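Local coordinates for protein oligopeptide ABC transporter OppAIV (Borrelia burgdorferi B31, PDB 4GL8) that probably binds oligopeptides as the extracytoplasmic solute-binding component of an ABC transporter and hands them on for uptake, at residues T288-L293 with S439-E444; S428-Y431 with M435-L438. One frame throughout, in Å; residues are numbered along the deposited sequence.

Both contacts are buried, and their centres lie about 11 Å apart. Contact 2 is local: it folds the loop after strand 422-428 back on helix 435-438. Contact 1 is long-range and sets strand 287-293 against the loop that follows the same helix. Strands 287-293 and 422-428 are antiparallel neighbours, so the two contacts sit on linked elements. They also touch, where Thr288 CG2 lies 3.5 Å from Phe437 CE2. Their chemistry differs. Contact 1 is purely apolar, with no hydrogen bond across it. Contact 2 adds a backbone-to-hydroxyl bond to its packing, and its segment 428-431 also holds the bound peptide, through the Ser428 backbone and Asp430 OD1.

Contact 1 (T288-L293 with S439-E444); sequences TSFYSL and SIFQTE
Phe290 lies in strand 287-293, and no backbone hydrogen bond joins that strand to segment 439-444, in the loop after helix 435-438, where Phe290 meets Ile440 and Phe441. The CB of Phe290 is directed toward the loop, and this residue makes the whole contact on the strand side. Its CZ lies 3.7 Å from Ile440 CD1, and the two side chains approach from opposite directions. Ile440 CG1 stands between its own backbone N and carbonyl carbon (chi1 65°). The chain then runs on extended, which carries CD1 out to the ring. Phe441 adds its far end: CZ comes to 4.3 Å from Phe290 CE1. The two rings are oblique, with centroids 5.8 Å apart and planes at 48°. Strand 287-293 pairs antiparallel with both 422-428 and 492-504 in this solute-binding protein. The contact thus packs the loop after helix 435-438 against that strand. Phe494 meets both Phe290 and Phe441, making a cluster of three aromatic rings. Ile440 also touches Trp427, and Phe441 reaches Tyr458 of helix 456-466. Inside the loop, Gln442 N bonds to Ser439 O at 3.1 Å. Ser439 OG gives a hydrogen bond to Gln442 OE1 at 3.0 Å, approaching from above the carbonyl plane. Ser292 OG bonds to Ser425 OG of strand 422-428 and to Ser449 O.

Contact 2 (S428-Y431 with M435-L438); sequences SGDY and MTFL
Thr436 OG1 accepts a nearly straight hydrogen bond from Asp430 N, 3.1 Å long with an N-H...O angle of 168°. Trp427 NE1 is a second, weak partner of the same hydroxyl. With OG1 anti to the backbone N (chi1 -176°), the hydroxyl is carried to Asp430 N. The other branch, CG2, packs at 3.6 Å from Gly429 CA. Thr436 CB lies over one face of the Tyr431 ring, 3.8 Å from its centroid, in a CH-pi contact. The Tyr431 and Thr436 side chains slide past each other in opposite directions, and Tyr431 OH reaches 3.5 Å from Met435 CG. The segment 428-431 leaves strand 422-428, and the chain turns within a few residues into the short helix 435-438. This turn lines the peptide site of the solute-binding protein. Asp430 OD1 hydrogen-bonds the backbone of the bound peptide, and Ser428 holds the peptide through its own backbone. The bond to Thr436 probably helps to position Asp430, whose side chain binds the peptide. Phe437 CZ approaches Gly429 N at 3.6 Å, its ring set obliquely. The same ring meets Trp427 edge-to-face.

Contact 1 (T288-L293 with S439-E444)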
loop_
_atom_site.group_PDB
_atom_site.type_symbol
_atom_site.label_atom_id
_atom_site.label_comp_id
_atom_site.label_asym_id
_atom_site.label_seq_id
_atom_site.Cartn_x
_atom_site.Cartn_y
_atom_site.Cartn_z
ATOM N N THR A 288 -6.844 3.649 -3.939
ATOM C CA THR A 288 -7.641 3.558 -5.139
ATOM C C THR A 288 -8.007 2.121 -5.463
ATOM O O THR A 288 -7.306 1.178 -5.099
ATOM C CB THR A 288 -6.922 4.144 -6.393
ATOM O OG1 THR A 288 -5.726 3.420 -6.698
ATOM C CG2 THR A 288 -6.591 5.646 -6.213
ATOM N N SER A 289 -9.099 1.985 -6.208
ATOM C CA SER A 289 -9.493 0.720 -6.832
ATOM C C SER A 289 -9.400 0.874 -8.360
ATOM O O SER A 289 -9.921 1.829 -8.940
ATOM C CB SER A 289 -10.910 0.329 -6.402
ATOM O OG SER A 289 -11.469 -0.670 -7.269
ATOM N N PHE A 290 -8.655 -0.023 -8.989
ATOM C CA PHE A 290 -8.602 -0.108 -10.445
ATOM C C PHE A 290 -8.393 -1.566 -10.868
ATOM O O PHE A 290 -7.988 -2.368 -10.071
ATOM C CB PHE A 290 -7.550 0.832 -11.049
ATOM C CG PHE A 290 -6.110 0.563 -10.621
ATOM C CD1 PHE A 290 -5.342 -0.374 -11.275
ATOM C CD2 PHE A 290 -5.527 1.308 -9.606
ATOM C CE1 PHE A 290 -4.014 -0.603 -10.909
ATOM C CE2 PHE A 290 -4.202 1.110 -9.232
ATOM C CZ PHE A 290 -3.439 0.130 -9.882
ATOM N N TYR A 291 -8.732 -1.899 -12.111
ATOM C CA TYR A 291 -8.446 -3.236 -12.647
ATOM C C TYR A 291 -7.259 -3.128 -13.589
ATOM O O TYR A 291 -7.301 -2.345 -14.534
ATOM C CB TYR A 291 -9.696 -3.796 -13.367
ATOM C CG TYR A 291 -10.639 -4.577 -12.465
ATOM C CD1 TYR A 291 -10.834 -4.234 -11.140
ATOM C CD2 TYR A 291 -11.328 -5.681 -12.956
ATOM C CE1 TYR A 291 -11.672 -4.993 -10.318
ATOM C CE2 TYR A 291 -12.178 -6.417 -12.159
ATOM C CZ TYR A 291 -12.343 -6.078 -10.835
ATOM O OH TYR A 291 -13.197 -6.855 -10.074
ATOM N N SER A 292 -6.194 -3.875 -13.322
ATOM C CA SER A 292 -5.039 -3.914 -14.208
ATOM C C SER A 292 -5.281 -4.833 -15.390
ATOM O O SER A 292 -6.094 -5.785 -15.311
ATOM C CB SER A 292 -3.819 -4.438 -13.479
ATOM O OG SER A 292 -3.510 -3.710 -12.317
ATOM N N LEU A 293 -4.531 -4.548 -16.457
ATOM C CA LEU A 293 -4.686 -5.185 -17.758
ATOM C C LEU A 293 -3.294 -5.577 -18.235
ATOM O O LEU A 293 -2.408 -4.745 -18.285
ATOM C CB LEU A 293 -5.357 -4.247 -18.762
ATOM C CG LEU A 293 -6.693 -3.666 -18.305
ATOM C CD1 LEU A 293 -7.124 -2.531 -19.207
ATOM C CD2 LEU A 293 -7.801 -4.693 -18.214
ATOM N N SER A 439 3.825 6.821 -9.904
ATOM C CA SER A 439 5.015 6.009 -9.999
ATOM C C SER A 439 4.809 4.549 -10.454
ATOM O O SER A 439 5.705 3.973 -11.066
ATOM C CB SER A 439 5.688 5.970 -8.630
ATOM O OG SER A 439 7.007 5.562 -8.836
ATOM N N ILE A 440 3.665 3.936 -10.112
ATOM C CA ILE A 440 3.432 2.528 -10.442
ATOM C C ILE A 440 3.186 2.283 -11.913
ATOM O O ILE A 440 3.313 1.165 -12.393
ATOM C CB ILE A 440 2.335 1.883 -9.577
ATOM C CG1 ILE A 440 0.969 2.527 -9.854
ATOM C CG2 ILE A 440 2.750 2.022 -8.116
ATOM C CD1 ILE A 440 -0.208 1.832 -9.205
ATOM N N PHE A 441 2.886 3.344 -12.637
ATOM C CA PHE A 441 2.779 3.285 -14.097
ATOM C C PHE A 441 4.073 3.669 -14.851
ATOM O O PHE A 441 4.084 3.618 -16.088
ATOM C CB PHE A 441 1.569 4.130 -14.547
ATOM C CG PHE A 441 0.240 3.538 -14.116
ATOM C CD1 PHE A 441 -0.390 2.591 -14.885
ATOM C CD2 PHE A 441 -0.349 3.918 -12.941
ATOM C CE1 PHE A 441 -1.594 2.050 -14.501
ATOM C CE2 PHE A 441 -1.544 3.374 -12.539
ATOM C CZ PHE A 441 -2.155 2.417 -13.315
ATOM N N GLN A 442 5.156 4.020 -14.142
ATOM C CA GLN A 442 6.453 4.161 -14.811
ATOM C C GLN A 442 6.883 2.793 -15.292
ATOM O O GLN A 442 6.696 1.815 -14.589
ATOM C CB GLN A 442 7.572 4.647 -13.893
ATOM C CG GLN A 442 7.455 6.045 -13.370
ATOM C CD GLN A 442 8.523 6.386 -12.313
ATOM O OE1 GLN A 442 8.219 6.942 -11.255
ATOM N NE2 GLN A 442 9.760 6.026 -12.587
ATOM N N THR A 443 7.508 2.737 -16.457
ATOM C CA THR A 443 7.857 1.470 -17.119
ATOM C C THR A 443 8.429 0.444 -16.163
ATOM O O THR A 443 8.028 -0.707 -16.165
ATOM C CB THR A 443 8.865 1.726 -18.279
ATOM O OG1 THR A 443 8.215 2.527 -19.281
ATOM C CG2 THR A 443 9.364 0.388 -18.917
ATOM N N GLU A 444 9.361 0.871 -15.329
ATOM C CA GLU A 444 10.106 -0.066 -14.480
ATOM C C GLU A 444 9.319 -0.594 -13.292
ATOM O O GLU A 444 9.782 -1.523 -12.654
ATOM C CB GLU A 444 11.435 0.554 -13.996
ATOM C CG GLU A 444 11.311 1.942 -13.356
ATOM C CD GLU A 444 11.125 3.085 -14.370
ATOM O OE1 GLU A 444 11.219 2.847 -15.598
ATOM O OE2 GLU A 444 10.881 4.236 -13.947
#

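Contact 2 (S428-Y431 with M435-L438)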
loop_
_atom_site.group_PDB
_atom_site.type_symbol
_atom_site.label_atom_id
_atom_site.label_comp_id
_atom_site.label_asym_id
_atom_site.label_seq_id
_atom_site.Cartn_x
_atom_site.Cartn_y
_atom_site.Cartn_z
ATOM N N SER A 428 -2.631 1.506 -2.353
ATOM C CA SER A 428 -2.713 2.334 -1.189
ATOM C C SER A 428 -1.435 3.162 -1.153
ATOM O O SER A 428 -0.325 2.612 -1.240
ATOM C CB SER A 428 -2.901 1.450 0.057
ATOM O OG SER A 428 -2.125 1.928 1.123
ATOM N N GLY A 429 -1.603 4.480 -1.071
ATOM C CA GLY A 429 -0.512 5.447 -1.020
ATOM C C GLY A 429 0.482 5.165 0.089
ATOM O O GLY A 429 0.105 4.840 1.224
ATOM N N ASP A 430 1.756 5.245 -0.262
ATOM C CA ASP A 430 2.836 4.971 0.658
ATOM C C ASP A 430 3.358 6.260 1.266
ATOM O O ASP A 430 4.137 6.200 2.191
ATOM C CB ASP A 430 3.968 4.249 -0.083
ATOM C CG ASP A 430 3.531 2.882 -0.653
ATOM O OD1 ASP A 430 2.773 2.143 0.033
ATOM O OD2 ASP A 430 3.969 2.558 -1.785
ATOM N N TYR A 431 2.964 7.409 0.720
ATOM C CA TYR A 431 3.371 8.709 1.243
ATOM C C TYR A 431 2.450 9.780 0.696
ATOM O O TYR A 431 1.737 9.536 -0.257
ATOM C CB TYR A 431 4.861 9.011 0.929
ATOM C CG TYR A 431 5.284 8.876 -0.527
ATOM C CD1 TYR A 431 5.816 7.696 -1.021
ATOM C CD2 TYR A 431 5.173 9.944 -1.395
ATOM C CE1 TYR A 431 6.208 7.596 -2.345
ATOM C CE2 TYR A 431 5.552 9.849 -2.733
ATOM C CZ TYR A 431 6.057 8.676 -3.203
ATOM O OH TYR A 431 6.413 8.612 -4.536
ATOM N N MET A 435 2.781 11.309 -6.416
ATOM C CA MET A 435 3.780 10.440 -7.038
ATOM C C MET A 435 3.704 8.964 -6.610
ATOM O O MET A 435 4.104 8.089 -7.391
ATOM C CB MET A 435 5.205 10.972 -6.844
ATOM C CG MET A 435 6.304 10.234 -7.615
ATOM S SD MET A 435 6.175 10.166 -9.440
ATOM C CE MET A 435 6.233 11.882 -9.841
ATOM N N THR A 436 3.200 8.675 -5.407
ATOM C CA THR A 436 3.132 7.295 -4.961
ATOM C C THR A 436 2.219 6.516 -5.911
ATOM O O THR A 436 2.505 5.370 -6.252
ATOM C CB THR A 436 2.677 7.137 -3.495
ATOM O OG1 THR A 436 2.743 5.748 -3.147
ATOM C CG2 THR A 436 1.275 7.604 -3.306
ATOM N N PHE A 437 1.170 7.163 -6.397
ATOM C CA PHE A 437 0.314 6.558 -7.430
ATOM C C PHE A 437 0.852 6.611 -8.855
ATOM O O PHE A 437 0.758 5.639 -9.607
ATOM C CB PHE A 437 -1.033 7.232 -7.383
ATOM C CG PHE A 437 -1.801 6.892 -6.164
ATOM C CD1 PHE A 437 -1.689 7.667 -5.016
ATOM C CD2 PHE A 437 -2.593 5.747 -6.139
ATOM C CE1 PHE A 437 -2.362 7.302 -3.877
ATOM C CE2 PHE A 437 -3.300 5.408 -4.997
ATOM C CZ PHE A 437 -3.183 6.176 -3.872
ATOM N N LEU A 438 1.379 7.750 -9.265
ATOM C CA LEU A 438 1.796 7.889 -10.659
ATOM C C LEU A 438 3.049 7.054 -10.941
ATOM O O LEU A 438 3.261 6.569 -12.054
ATOM C CB LEU A 438 2.024 9.353 -10.982
ATOM C CG LEU A 438 0.751 10.175 -10.846
ATOM C CD1 LEU A 438 1.105 11.631 -11.068
ATOM C CD2 LEU A 438 -0.297 9.690 -11.842
#